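Local coordinates for protein serine proteinase inhibitor 1 (Myxoma virus, PDB 6BJ5) that inhibits serine proteases as a member of the poxviral serpin subfamily and is important for the virulence of the virus, at residues Y198-E202 with W235-M239; K176-M180 with V247-F251; V84-F90 with G280-S285; D270-P274 with Y289-V293; D70-A74 with S147-K151. One frame throughout, in Å; residues are numbered along the deposited sequence.

Interaction 1 (Y198-E202 with W235-M239)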
# COMPACT_ATOMS: atom_id res chain seq x y z
N TYR A 198 -3.15 18.78 14.44
CA TYR A 198 -3.88 17.82 13.62
C TYR A 198 -4.73 16.96 14.55
O TYR A 198 -4.55 16.98 15.77
CB TYR A 198 -2.94 16.94 12.78
CG TYR A 198 -2.01 16.01 13.56
CD1 TYR A 198 -2.41 14.72 13.92
CD2 TYR A 198 -0.72 16.41 13.90
CE1 TYR A 198 -1.56 13.87 14.61
CE2 TYR A 198 0.13 15.57 14.59
CZ TYR A 198 -0.30 14.30 14.94
OH TYR A 198 0.55 13.47 15.64
N SER A 199 -5.63 16.20 13.95
CA SER A 199 -6.41 15.21 14.67
C SER A 199 -6.22 13.85 14.02
O SER A 199 -5.76 13.74 12.89
CB SER A 199 -7.89 15.56 14.69
OG SER A 199 -8.37 15.49 13.37
N VAL A 200 -6.60 12.81 14.75
CA VAL A 200 -6.61 11.45 14.23
C VAL A 200 -7.90 10.81 14.71
O VAL A 200 -8.27 10.96 15.88
CB VAL A 200 -5.37 10.64 14.69
CG1 VAL A 200 -5.41 9.23 14.12
CG2 VAL A 200 -4.09 11.34 14.28
N THR A 201 -8.59 10.12 13.81
CA THR A 201 -9.91 9.58 14.10
C THR A 201 -10.00 8.19 13.52
O THR A 201 -9.63 7.97 12.36
CB THR A 201 -10.99 10.50 13.51
OG1 THR A 201 -10.83 11.83 14.03
CG2 THR A 201 -12.39 9.97 13.80
N GLU A 202 -10.56 7.25 14.28
CA GLU A 202 -10.60 5.85 13.87
C GLU A 202 -11.99 5.50 13.38
O GLU A 202 -12.94 5.45 14.17
CB GLU A 202 -10.16 4.92 15.01
CG GLU A 202 -10.04 3.50 14.50
CD GLU A 202 -9.37 2.56 15.44
OE1 GLU A 202 -8.23 2.85 15.87
OE2 GLU A 202 -9.93 1.48 15.68
N TRP A 235 -0.65 7.39 18.40
CA TRP A 235 -2.02 7.74 18.03
C TRP A 235 -3.01 6.77 18.65
O TRP A 235 -4.00 7.19 19.25
CB TRP A 235 -2.18 7.76 16.51
CG TRP A 235 -1.48 8.87 15.82
CD1 TRP A 235 -1.01 10.02 16.39
CD2 TRP A 235 -1.13 8.93 14.44
NE1 TRP A 235 -0.41 10.80 15.44
CE2 TRP A 235 -0.46 10.16 14.23
CE3 TRP A 235 -1.32 8.07 13.34
CZ2 TRP A 235 0.01 10.56 12.97
CZ3 TRP A 235 -0.83 8.47 12.08
CH2 TRP A 235 -0.17 9.69 11.91
N ILE A 236 -2.77 5.46 18.51
CA ILE A 236 -3.78 4.52 18.97
C ILE A 236 -3.93 4.58 20.48
O ILE A 236 -5.04 4.40 21.01
CB ILE A 236 -3.47 3.10 18.47
CG1 ILE A 236 -3.65 3.06 16.95
CG2 ILE A 236 -4.37 2.08 19.18
CD1 ILE A 236 -3.17 1.79 16.29
N ARG A 237 -2.84 4.84 21.21
CA ARG A 237 -2.95 4.86 22.66
C ARG A 237 -3.64 6.12 23.14
O ARG A 237 -4.43 6.09 24.08
CB ARG A 237 -1.57 4.74 23.33
CG ARG A 237 -0.81 3.44 23.07
CD ARG A 237 0.53 3.34 23.83
NE ARG A 237 1.31 4.57 23.78
CZ ARG A 237 2.45 4.72 23.10
NH1 ARG A 237 2.93 3.71 22.39
NH2 ARG A 237 3.09 5.88 23.13
N ASN A 238 -3.37 7.25 22.49
CA ASN A 238 -3.84 8.54 22.98
C ASN A 238 -5.15 9.02 22.36
O ASN A 238 -5.63 10.10 22.74
CB ASN A 238 -2.76 9.61 22.79
CG ASN A 238 -1.63 9.46 23.78
OD1 ASN A 238 -1.25 8.34 24.15
ND2 ASN A 238 -1.13 10.59 24.27
N MET A 239 -5.74 8.30 21.41
CA MET A 239 -7.07 8.65 20.96
C MET A 239 -8.07 8.20 22.01
O MET A 239 -7.92 7.13 22.60
CB MET A 239 -7.42 8.02 19.61
CG MET A 239 -6.59 8.51 18.44
SD MET A 239 -7.14 7.72 16.92
CE MET A 239 -6.83 5.98 17.24
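In the serpin fold this contact lays the end of helix 229-238 against strand 198-204, the middle strand of a three-stranded antiparallel sheet that corresponds to part of serpin sheet B. Three residues, Met-239, Trp-235 and Val-200, bury the most surface here, about 70 to 75 Å² each. Val-200 points toward the helix and presses on the indole of Trp-235. Its CG2 stands 3.7 Å from the centroid of the five-membered ring and almost exactly on the ring normal, a clear CH-pi contact. On its other branch, CG1 of Val-200 lies 3.6 Å from SD of Met-239. That methionine, the first residue to leave helical geometry, folds its thioether back over the strand, so that Val-200 fits between an aromatic face and a sulfur. Glu-202 extends this layer, its OE1 coming within 3.7 Å of CE of Met-239. Its carboxylate, however, is engaged by a second chain of the inhibitor, through a salt bridge to Lys-23 and a hydrogen bond from Tyr-21 of that chain. Phe-191 of strand 188-191 packs against the rings of both Tyr-198 and Trp-235. The two rings themselves meet obliquely, and one polar bond joins them at their edges: NE1 of Trp-235 donates to OH of Tyr-198 over 2.8 Å, with an N-H...O angle of 169°.

Interaction 2 (K176-M180 with V247-F251)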
# COMPACT_ATOMS: atom_id res chain seq x y z
N LYS A 176 -14.62 21.15 -5.73
CA LYS A 176 -15.95 20.75 -5.32
C LYS A 176 -15.91 19.24 -5.19
O LYS A 176 -15.67 18.54 -6.18
CB LYS A 176 -17.03 21.16 -6.32
CG LYS A 176 -18.38 20.62 -5.97
CD LYS A 176 -19.42 20.96 -6.99
CE LYS A 176 -19.32 20.02 -8.16
NZ LYS A 176 -20.43 20.22 -9.13
N VAL A 177 -16.07 18.76 -3.97
CA VAL A 177 -15.98 17.33 -3.76
C VAL A 177 -17.32 16.87 -3.22
O VAL A 177 -18.13 17.65 -2.70
CB VAL A 177 -14.85 16.91 -2.80
CG1 VAL A 177 -13.51 17.47 -3.28
CG2 VAL A 177 -15.18 17.33 -1.42
N ARG A 178 -17.53 15.58 -3.36
CA ARG A 178 -18.70 14.87 -2.89
C ARG A 178 -18.43 14.53 -1.43
O ARG A 178 -17.71 13.58 -1.12
CB ARG A 178 -18.82 13.62 -3.75
CG ARG A 178 -20.13 13.03 -3.95
CD ARG A 178 -21.01 13.86 -4.79
NE ARG A 178 -22.34 13.51 -4.34
CZ ARG A 178 -23.22 14.38 -3.89
NH1 ARG A 178 -22.92 15.67 -3.88
NH2 ARG A 178 -24.39 13.94 -3.47
N MET A 179 -18.97 15.35 -0.53
CA MET A 179 -18.68 15.16 0.89
C MET A 179 -19.73 14.43 1.71
O MET A 179 -20.90 14.80 1.75
CB MET A 179 -18.37 16.51 1.54
CG MET A 179 -18.06 16.42 3.03
SD MET A 179 -17.69 18.02 3.76
CE MET A 179 -16.26 18.51 2.80
N MET A 180 -19.26 13.39 2.38
CA MET A 180 -20.08 12.59 3.28
C MET A 180 -20.16 13.25 4.65
O MET A 180 -19.30 14.05 5.03
CB MET A 180 -19.50 11.17 3.39
CG MET A 180 -19.25 10.52 2.05
SD MET A 180 -18.68 8.81 2.24
CE MET A 180 -17.07 8.98 3.03
N VAL A 247 -17.08 14.73 8.62
CA VAL A 247 -17.39 15.29 7.31
C VAL A 247 -16.18 14.99 6.42
O VAL A 247 -15.12 15.62 6.55
CB VAL A 247 -17.67 16.79 7.39
CG1 VAL A 247 -17.96 17.37 6.00
CG2 VAL A 247 -18.80 17.08 8.38
N MET A 248 -16.29 13.99 5.55
CA MET A 248 -15.13 13.63 4.75
C MET A 248 -15.58 13.28 3.35
O MET A 248 -16.72 12.82 3.15
CB MET A 248 -14.37 12.47 5.39
CG MET A 248 -15.02 11.13 5.20
SD MET A 248 -14.03 9.78 5.87
CE MET A 248 -12.53 9.91 4.92
N PRO A 249 -14.73 13.49 2.35
CA PRO A 249 -15.11 13.24 0.96
C PRO A 249 -15.14 11.77 0.62
O PRO A 249 -14.35 10.98 1.13
CB PRO A 249 -13.99 13.90 0.14
CG PRO A 249 -13.05 14.54 1.14
CD PRO A 249 -13.31 13.88 2.45
N LYS A 250 -16.06 11.40 -0.26
CA LYS A 250 -15.84 10.22 -1.08
C LYS A 250 -14.56 10.42 -1.88
O LYS A 250 -14.23 11.54 -2.30
CB LYS A 250 -17.00 10.00 -2.04
CG LYS A 250 -18.29 9.69 -1.38
CD LYS A 250 -19.42 9.67 -2.38
CE LYS A 250 -19.27 8.49 -3.29
NZ LYS A 250 -20.50 8.28 -4.07
N PHE A 251 -13.83 9.32 -2.09
CA PHE A 251 -12.67 9.43 -2.97
C PHE A 251 -12.35 8.09 -3.63
O PHE A 251 -12.61 7.01 -3.08
CB PHE A 251 -11.44 9.98 -2.23
CG PHE A 251 -10.97 9.14 -1.09
CD1 PHE A 251 -10.08 8.08 -1.29
CD2 PHE A 251 -11.38 9.42 0.21
CE1 PHE A 251 -9.61 7.32 -0.21
CE2 PHE A 251 -10.93 8.66 1.28
CZ PHE A 251 -10.04 7.60 1.06
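Met-180 lays its side chain along the edge of segment 247-251, burying 99 Å², more than any other residue of the contact. Its CE touches CG of Met-248 at 3.7 Å, while its CG meets CG of Lys-250 at 3.7 Å. Beneath this packing lies a short antiparallel ladder. Met-180 and Met-248 form a hydrogen-bonded pair, N of Met-180 to O of Met-248 at 2.7 Å and N of Met-248 to O of Met-180 at 3.1 Å. A third bond, Lys-250 N to Arg-178 O at 2.9 Å, closes the other side of Pro-249. Between them Met-179 and Pro-249 make a non-hydrogen-bonded pair, with CA atoms 4.1 Å apart, a site where the missing amide hydrogen of proline costs this ladder nothing. The strands are well short of strictly antiparallel, at 142°, and separate quickly. The pair corresponds to strands 3 and 2 of serpin sheet C. Lys-176 and Val-247 pair instead with a strand of the second chain, probably the cleaved serpin's C-terminal fragment, so the sheet continues across the interface. Strand 164-170 flanks strand 173-185, with a salt bridge from Arg-178 to Asp-165, and strand 293-302 lies beside Phe-251 on the far side of strand 243-258.

Interaction 3 (V84-F90 with G280-S285)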
# COMPACT_ATOMS: atom_id res chain seq x y z
N VAL A 84 16.09 -20.41 -16.43
CA VAL A 84 16.85 -20.13 -15.22
C VAL A 84 16.96 -21.36 -14.31
O VAL A 84 15.95 -21.82 -13.76
CB VAL A 84 16.22 -18.98 -14.43
CG1 VAL A 84 17.04 -18.68 -13.19
CG2 VAL A 84 16.04 -17.75 -15.30
N PRO A 85 18.15 -21.88 -14.07
CA PRO A 85 18.28 -22.96 -13.09
C PRO A 85 18.02 -22.44 -11.69
O PRO A 85 18.53 -21.40 -11.29
CB PRO A 85 19.73 -23.42 -13.26
CG PRO A 85 20.43 -22.22 -13.80
CD PRO A 85 19.44 -21.51 -14.67
N LEU A 86 17.17 -23.15 -10.97
CA LEU A 86 16.87 -22.87 -9.58
C LEU A 86 17.37 -24.03 -8.74
O LEU A 86 17.09 -25.19 -9.07
CB LEU A 86 15.37 -22.64 -9.39
CG LEU A 86 14.80 -21.22 -9.52
CD1 LEU A 86 15.54 -20.33 -10.49
CD2 LEU A 86 13.30 -21.25 -9.82
N ARG A 87 18.12 -23.73 -7.68
CA ARG A 87 18.42 -24.74 -6.67
C ARG A 87 17.12 -25.39 -6.23
O ARG A 87 16.17 -24.69 -5.87
CB ARG A 87 19.12 -24.15 -5.45
CG ARG A 87 20.29 -23.23 -5.74
CD ARG A 87 21.28 -23.13 -4.56
NE ARG A 87 22.33 -22.19 -4.91
CZ ARG A 87 23.47 -22.53 -5.49
NH1 ARG A 87 24.37 -21.60 -5.80
NH2 ARG A 87 23.74 -23.81 -5.74
N PRO A 88 17.02 -26.72 -6.26
CA PRO A 88 15.79 -27.36 -5.79
C PRO A 88 15.41 -27.01 -4.37
O PRO A 88 14.21 -26.98 -4.05
CB PRO A 88 16.09 -28.86 -5.97
CG PRO A 88 17.59 -28.94 -6.03
CD PRO A 88 18.05 -27.69 -6.70
N GLU A 89 16.38 -26.69 -3.50
CA GLU A 89 16.05 -26.33 -2.12
C GLU A 89 15.39 -24.96 -2.03
O GLU A 89 14.68 -24.70 -1.06
CB GLU A 89 17.29 -26.35 -1.22
CG GLU A 89 18.22 -27.53 -1.45
CD GLU A 89 19.22 -27.31 -2.59
OE1 GLU A 89 20.38 -27.74 -2.45
OE2 GLU A 89 18.84 -26.69 -3.61
N PHE A 90 15.55 -24.13 -3.05
CA PHE A 90 14.85 -22.85 -3.04
C PHE A 90 13.38 -23.06 -3.35
O PHE A 90 12.51 -22.59 -2.61
CB PHE A 90 15.49 -21.89 -4.06
CG PHE A 90 14.66 -20.68 -4.33
CD1 PHE A 90 14.70 -19.59 -3.47
CD2 PHE A 90 13.80 -20.64 -5.42
CE1 PHE A 90 13.91 -18.47 -3.71
CE2 PHE A 90 13.01 -19.52 -5.66
CZ PHE A 90 13.06 -18.44 -4.81
N GLY A 280 22.15 -16.08 -4.86
CA GLY A 280 22.66 -17.44 -4.93
C GLY A 280 21.87 -18.49 -4.18
O GLY A 280 22.10 -19.68 -4.38
N GLN A 281 20.99 -18.09 -3.26
CA GLN A 281 20.12 -19.09 -2.64
C GLN A 281 19.04 -19.56 -3.59
O GLN A 281 18.52 -20.68 -3.46
CB GLN A 281 19.48 -18.53 -1.37
CG GLN A 281 20.50 -18.07 -0.38
CD GLN A 281 21.34 -19.23 0.08
OE1 GLN A 281 22.49 -19.40 -0.36
NE2 GLN A 281 20.76 -20.09 0.92
N ALA A 282 18.71 -18.74 -4.58
CA ALA A 282 17.72 -19.14 -5.57
C ALA A 282 18.40 -19.83 -6.73
O ALA A 282 17.93 -20.85 -7.24
CB ALA A 282 16.95 -17.93 -6.10
N SER A 283 19.50 -19.25 -7.18
CA SER A 283 20.04 -19.62 -8.46
C SER A 283 21.58 -19.77 -8.45
O SER A 283 22.28 -18.82 -8.08
CB SER A 283 19.61 -18.56 -9.46
OG SER A 283 20.16 -18.78 -10.71
N PRO A 284 22.09 -20.93 -8.83
CA PRO A 284 23.52 -21.00 -9.18
C PRO A 284 23.89 -20.11 -10.37
O PRO A 284 25.09 -19.90 -10.59
CB PRO A 284 23.73 -22.50 -9.45
CG PRO A 284 22.36 -23.10 -9.70
CD PRO A 284 21.32 -22.11 -9.25
N SER A 285 22.92 -19.60 -11.13
CA SER A 285 23.20 -18.67 -12.23
C SER A 285 24.15 -17.54 -11.85
O SER A 285 25.06 -17.22 -12.63
CB SER A 285 21.89 -18.06 -12.77
OG SER A 285 22.13 -16.91 -13.57
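Where the chain enters helix 88-98, it is pinned to a long loop that follows helix 260-265. Arg-87, at the N-cap position, contributes most. With chi1 near -48° and chi2 and chi3 both t, its extended side chain reaches along segment 280-285, and NE donates to O of Gly-280 at 2.6 Å and 175°. NH1 adds a weak bond to the same oxygen at 3.3 Å, while CA of Pro-284 lies over one face of the guanidinium. The backbone N of Arg-87 donates to O of Ala-282 at 2.9 Å, an oxygen that CA of Leu-86 also approaches at 3.3 Å. Phe-90, in the t rotamer, offers a ring face to Ala-282, whose CB sits 3.8 Å from the ring centroid. This pair packs on Ala-50, and Leu-78 of strand 73-81 backs the phenyl. Ser-283, also t, accepts from N of Ser-285 at 2.9 Å in an ST turn and donates from OG to O of Pro-85 at 3.1 Å, although its modelled position is less certain. The acceptors of the bonds between the segments are thus all backbone carbonyls: within this contact the arginine charge meets peptide oxygens and no carboxylate, so the fit depends chiefly on the path of the loop.

Interaction 4 (D270-P274 with Y289-V293)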
# COMPACT_ATOMS: atom_id res chain seq x y z
N ASP A 270 22.11 -3.45 -3.03
CA ASP A 270 22.79 -4.55 -3.70
C ASP A 270 21.86 -5.28 -4.66
O ASP A 270 22.28 -5.71 -5.75
CB ASP A 270 23.37 -5.56 -2.69
CG ASP A 270 24.73 -5.16 -2.16
OD1 ASP A 270 25.28 -4.13 -2.61
OD2 ASP A 270 25.31 -5.93 -1.36
N ALA A 271 20.59 -5.42 -4.28
CA ALA A 271 19.65 -6.13 -5.13
C ALA A 271 19.60 -5.55 -6.53
O ALA A 271 19.40 -6.29 -7.50
CB ALA A 271 18.25 -6.11 -4.49
N PHE A 272 19.84 -4.24 -6.68
CA PHE A 272 19.77 -3.59 -7.98
C PHE A 272 21.09 -3.58 -8.72
O PHE A 272 21.11 -3.23 -9.91
CB PHE A 272 19.31 -2.13 -7.85
CG PHE A 272 17.95 -1.97 -7.27
CD1 PHE A 272 17.77 -1.92 -5.89
CD2 PHE A 272 16.83 -1.92 -8.09
CE1 PHE A 272 16.50 -1.79 -5.34
CE2 PHE A 272 15.56 -1.79 -7.55
CZ PHE A 272 15.40 -1.72 -6.17
N ASP A 273 22.19 -3.96 -8.07
CA ASP A 273 23.49 -3.83 -8.69
C ASP A 273 23.88 -5.18 -9.24
O ASP A 273 24.07 -6.13 -8.45
CB ASP A 273 24.51 -3.35 -7.66
CG ASP A 273 25.91 -3.22 -8.21
OD1 ASP A 273 26.14 -3.53 -9.41
OD2 ASP A 273 26.79 -2.80 -7.43
N PRO A 274 24.03 -5.33 -10.56
CA PRO A 274 24.33 -6.67 -11.12
C PRO A 274 25.65 -7.23 -10.64
O PRO A 274 25.76 -8.45 -10.43
CB PRO A 274 24.35 -6.41 -12.64
CG PRO A 274 23.56 -5.16 -12.83
CD PRO A 274 23.80 -4.32 -11.60
N TYR A 289 19.06 -10.46 -10.79
CA TYR A 289 19.04 -9.26 -9.97
C TYR A 289 17.77 -8.49 -10.29
O TYR A 289 17.06 -8.79 -11.25
CB TYR A 289 20.27 -8.40 -10.20
CG TYR A 289 20.36 -7.91 -11.61
CD1 TYR A 289 19.99 -6.61 -11.94
CD2 TYR A 289 20.78 -8.75 -12.63
CE1 TYR A 289 20.05 -6.16 -13.24
CE2 TYR A 289 20.84 -8.32 -13.93
CZ TYR A 289 20.48 -7.02 -14.23
OH TYR A 289 20.55 -6.59 -15.54
N VAL A 290 17.50 -7.51 -9.46
CA VAL A 290 16.29 -6.72 -9.54
C VAL A 290 16.55 -5.49 -10.39
O VAL A 290 17.54 -4.77 -10.19
CB VAL A 290 15.82 -6.33 -8.13
CG1 VAL A 290 14.61 -5.41 -8.23
CG2 VAL A 290 15.53 -7.59 -7.33
N THR A 291 15.66 -5.23 -11.34
CA THR A 291 15.73 -4.01 -12.12
C THR A 291 14.67 -3.00 -11.72
O THR A 291 14.99 -1.81 -11.60
CB THR A 291 15.54 -4.31 -13.61
OG1 THR A 291 16.33 -5.45 -14.00
CG2 THR A 291 15.94 -3.10 -14.42
N LYS A 292 13.44 -3.44 -11.44
CA LYS A 292 12.33 -2.53 -11.19
C LYS A 292 11.50 -3.06 -10.04
O LYS A 292 11.30 -4.27 -9.92
CB LYS A 292 11.43 -2.29 -12.42
CG LYS A 292 12.15 -1.93 -13.71
CD LYS A 292 11.18 -1.92 -14.91
CE LYS A 292 11.85 -2.40 -16.20
NZ LYS A 292 11.13 -1.96 -17.43
N VAL A 293 11.00 -2.15 -9.21
CA VAL A 293 9.97 -2.46 -8.22
C VAL A 293 8.83 -1.49 -8.47
O VAL A 293 9.00 -0.27 -8.32
CB VAL A 293 10.46 -2.35 -6.78
CG1 VAL A 293 9.33 -2.77 -5.83
CG2 VAL A 293 11.70 -3.20 -6.55
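Asp-270 opens a tight turn, its O accepting from N of Asp-273 at 2.9 Å, while its carboxylate anchors the turn through Arg-276 and Asn-54. Next, Ala-271 supplies the one hydrogen bond between the segments: its O accepts from N of Val-290 at 3.0 Å and 162°. Phe-272 buries the most surface. Its CA approaches O of Val-290 at 3.4 Å in a CA-H...O contact, and its ring reaches along the other segment, CE2 lying 3.8 Å from CG1 of Val-290 and CZ 4.0 Å from CG2 of Val-293. After Asp-273, Pro-274 places CG over one face of the Tyr-289 ring, 3.9 Å from its centroid, a CH-pi contact at the more exposed end. Both segments belong to the long connection leading to strand 293-302, which here folds back on itself. Phe-272 rests on Arg-260 and Gln-264 of helix 260-265, Ala-271 touches Thr-55 of helix 53-58, and Val-290 and Val-293 pack on Ile-314 of strand 305-314.

Interaction 5 (D70-A74 with S147-K151)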
# COMPACT_ATOMS: atom_id res chain seq x y z
N ASP A 70 -10.09 -13.16 6.56
CA ASP A 70 -11.35 -12.42 6.53
C ASP A 70 -11.11 -10.93 6.32
O ASP A 70 -11.86 -10.26 5.59
CB ASP A 70 -12.16 -12.58 7.82
CG ASP A 70 -12.31 -14.01 8.29
OD1 ASP A 70 -12.90 -14.81 7.53
OD2 ASP A 70 -11.92 -14.33 9.43
N ALA A 71 -10.04 -10.41 6.92
CA ALA A 71 -9.78 -8.98 6.92
C ALA A 71 -9.23 -8.49 5.58
O ALA A 71 -9.56 -7.38 5.16
CB ALA A 71 -8.81 -8.67 8.05
N PHE A 72 -8.42 -9.31 4.90
CA PHE A 72 -7.85 -8.94 3.61
C PHE A 72 -7.28 -10.18 2.93
O PHE A 72 -6.71 -11.05 3.60
CB PHE A 72 -6.76 -7.88 3.77
CG PHE A 72 -5.59 -8.33 4.58
CD1 PHE A 72 -4.43 -8.77 3.95
CD2 PHE A 72 -5.63 -8.29 5.97
CE1 PHE A 72 -3.32 -9.18 4.70
CE2 PHE A 72 -4.55 -8.69 6.73
CZ PHE A 72 -3.38 -9.14 6.09
N LEU A 73 -7.45 -10.26 1.62
CA LEU A 73 -6.83 -11.32 0.85
C LEU A 73 -5.47 -10.85 0.36
O LEU A 73 -5.33 -9.73 -0.13
CB LEU A 73 -7.72 -11.73 -0.32
CG LEU A 73 -9.05 -12.31 0.19
CD1 LEU A 73 -9.95 -12.78 -0.95
CD2 LEU A 73 -8.82 -13.43 1.22
N ALA A 74 -4.47 -11.71 0.54
CA ALA A 74 -3.10 -11.42 0.17
C ALA A 74 -2.58 -12.59 -0.65
O ALA A 74 -2.97 -13.73 -0.42
CB ALA A 74 -2.21 -11.22 1.41
N SER A 147 0.05 -9.31 -4.08
CA SER A 147 -1.27 -8.74 -4.29
C SER A 147 -1.98 -8.60 -2.95
O SER A 147 -1.99 -9.55 -2.15
CB SER A 147 -2.10 -9.63 -5.19
OG SER A 147 -1.55 -9.64 -6.49
N VAL A 148 -2.60 -7.44 -2.70
CA VAL A 148 -3.35 -7.20 -1.48
C VAL A 148 -4.73 -6.70 -1.87
O VAL A 148 -4.85 -5.82 -2.73
CB VAL A 148 -2.67 -6.17 -0.55
CG1 VAL A 148 -3.45 -6.05 0.73
CG2 VAL A 148 -1.24 -6.57 -0.23
N ARG A 149 -5.77 -7.27 -1.25
CA ARG A 149 -7.14 -6.85 -1.55
C ARG A 149 -7.94 -6.70 -0.27
O ARG A 149 -7.81 -7.52 0.66
CB ARG A 149 -7.87 -7.86 -2.43
CG ARG A 149 -7.20 -8.11 -3.77
CD ARG A 149 -7.52 -7.06 -4.81
NE ARG A 149 -7.07 -7.52 -6.12
CZ ARG A 149 -5.80 -7.60 -6.52
NH1 ARG A 149 -4.81 -7.25 -5.71
NH2 ARG A 149 -5.53 -8.05 -7.75
N MET A 150 -8.76 -5.66 -0.22
CA MET A 150 -9.67 -5.49 0.90
C MET A 150 -10.93 -4.84 0.38
O MET A 150 -10.86 -3.83 -0.33
CB MET A 150 -9.06 -4.63 2.00
CG MET A 150 -9.95 -4.53 3.20
SD MET A 150 -9.25 -3.31 4.28
CE MET A 150 -8.98 -2.03 3.04
N LYS A 151 -12.08 -5.42 0.74
CA LYS A 151 -13.37 -4.80 0.46
C LYS A 151 -14.26 -5.04 1.67
O LYS A 151 -14.62 -6.19 1.94
CB LYS A 151 -13.97 -5.37 -0.83
CG LYS A 151 -15.23 -4.67 -1.28
CD LYS A 151 -15.69 -5.20 -2.62
CE LYS A 151 -16.91 -4.44 -3.11
NZ LYS A 151 -18.05 -4.58 -2.16
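This is an antiparallel strand pairing within the large central sheet of the serpin, its sheet A, where strand 73-81 begins alongside strand 142-153. Over the touching parts, 71-74 and 147-150, the two directions are 166° apart. Leu-73 and Arg-149 form a hydrogen-bonded pair, N of Leu-73 to O of Arg-149 at 2.9 Å and N of Arg-149 to O of Leu-73 at 2.7 Å, while Ala-74 and Val-148 are the adjoining non-hydrogen-bonded pair. Just before the strand, CB of Phe-72 lies 4.4 Å from CB of Met-150, and CD1 of Phe-72 is 4.3 Å from CG1 of Val-148. The phenyl turns toward helix 37-49, where it meets Tyr-38 edge-to-face, and the second chain adds Leu-29 and Phe-30 to the packing. Arg-149 sends its guanidinium away from strand 73-81 to a salt bridge with Asp-311 of strand 305-314, and OG of Ser-147 bonds to the same aspartate. That strand lies between 142-153 and 293-302, the position taken by the inserted reactive-centre loop in cleaved serpins, consistent with such a state here. Between 70-74 and 147-151, CA-H...O contacts supplement the ladder: CA of Val-148 lies 3.5 Å from O of Leu-73, CA of Ala-74 3.2 Å from O of Ser-147.

From the N terminus, the chain first passes 70-74 and then 84-90 before 147-151 returns to close interaction 5, joining two strands of the large sheet. Interaction 3, opened at 84-90, is still unclosed and therefore crosses it. Segment 176-180 then opens interaction 2, within which interaction 1 opens and closes, docking helix 229-238 on the smaller sheet before 247-251 completes the strand pairing. Both fall within the span of interaction 3. Segment 270-274 opens interaction 4, 280-285 closes interaction 3, and 289-293 closes interaction 4, a second crossing. Interaction 4 thus joins the flanks of the connection before strand 293-302, and interaction 3 fastens 280-285, between them, to the start of helix 88-98, their centres about 17 Å apart.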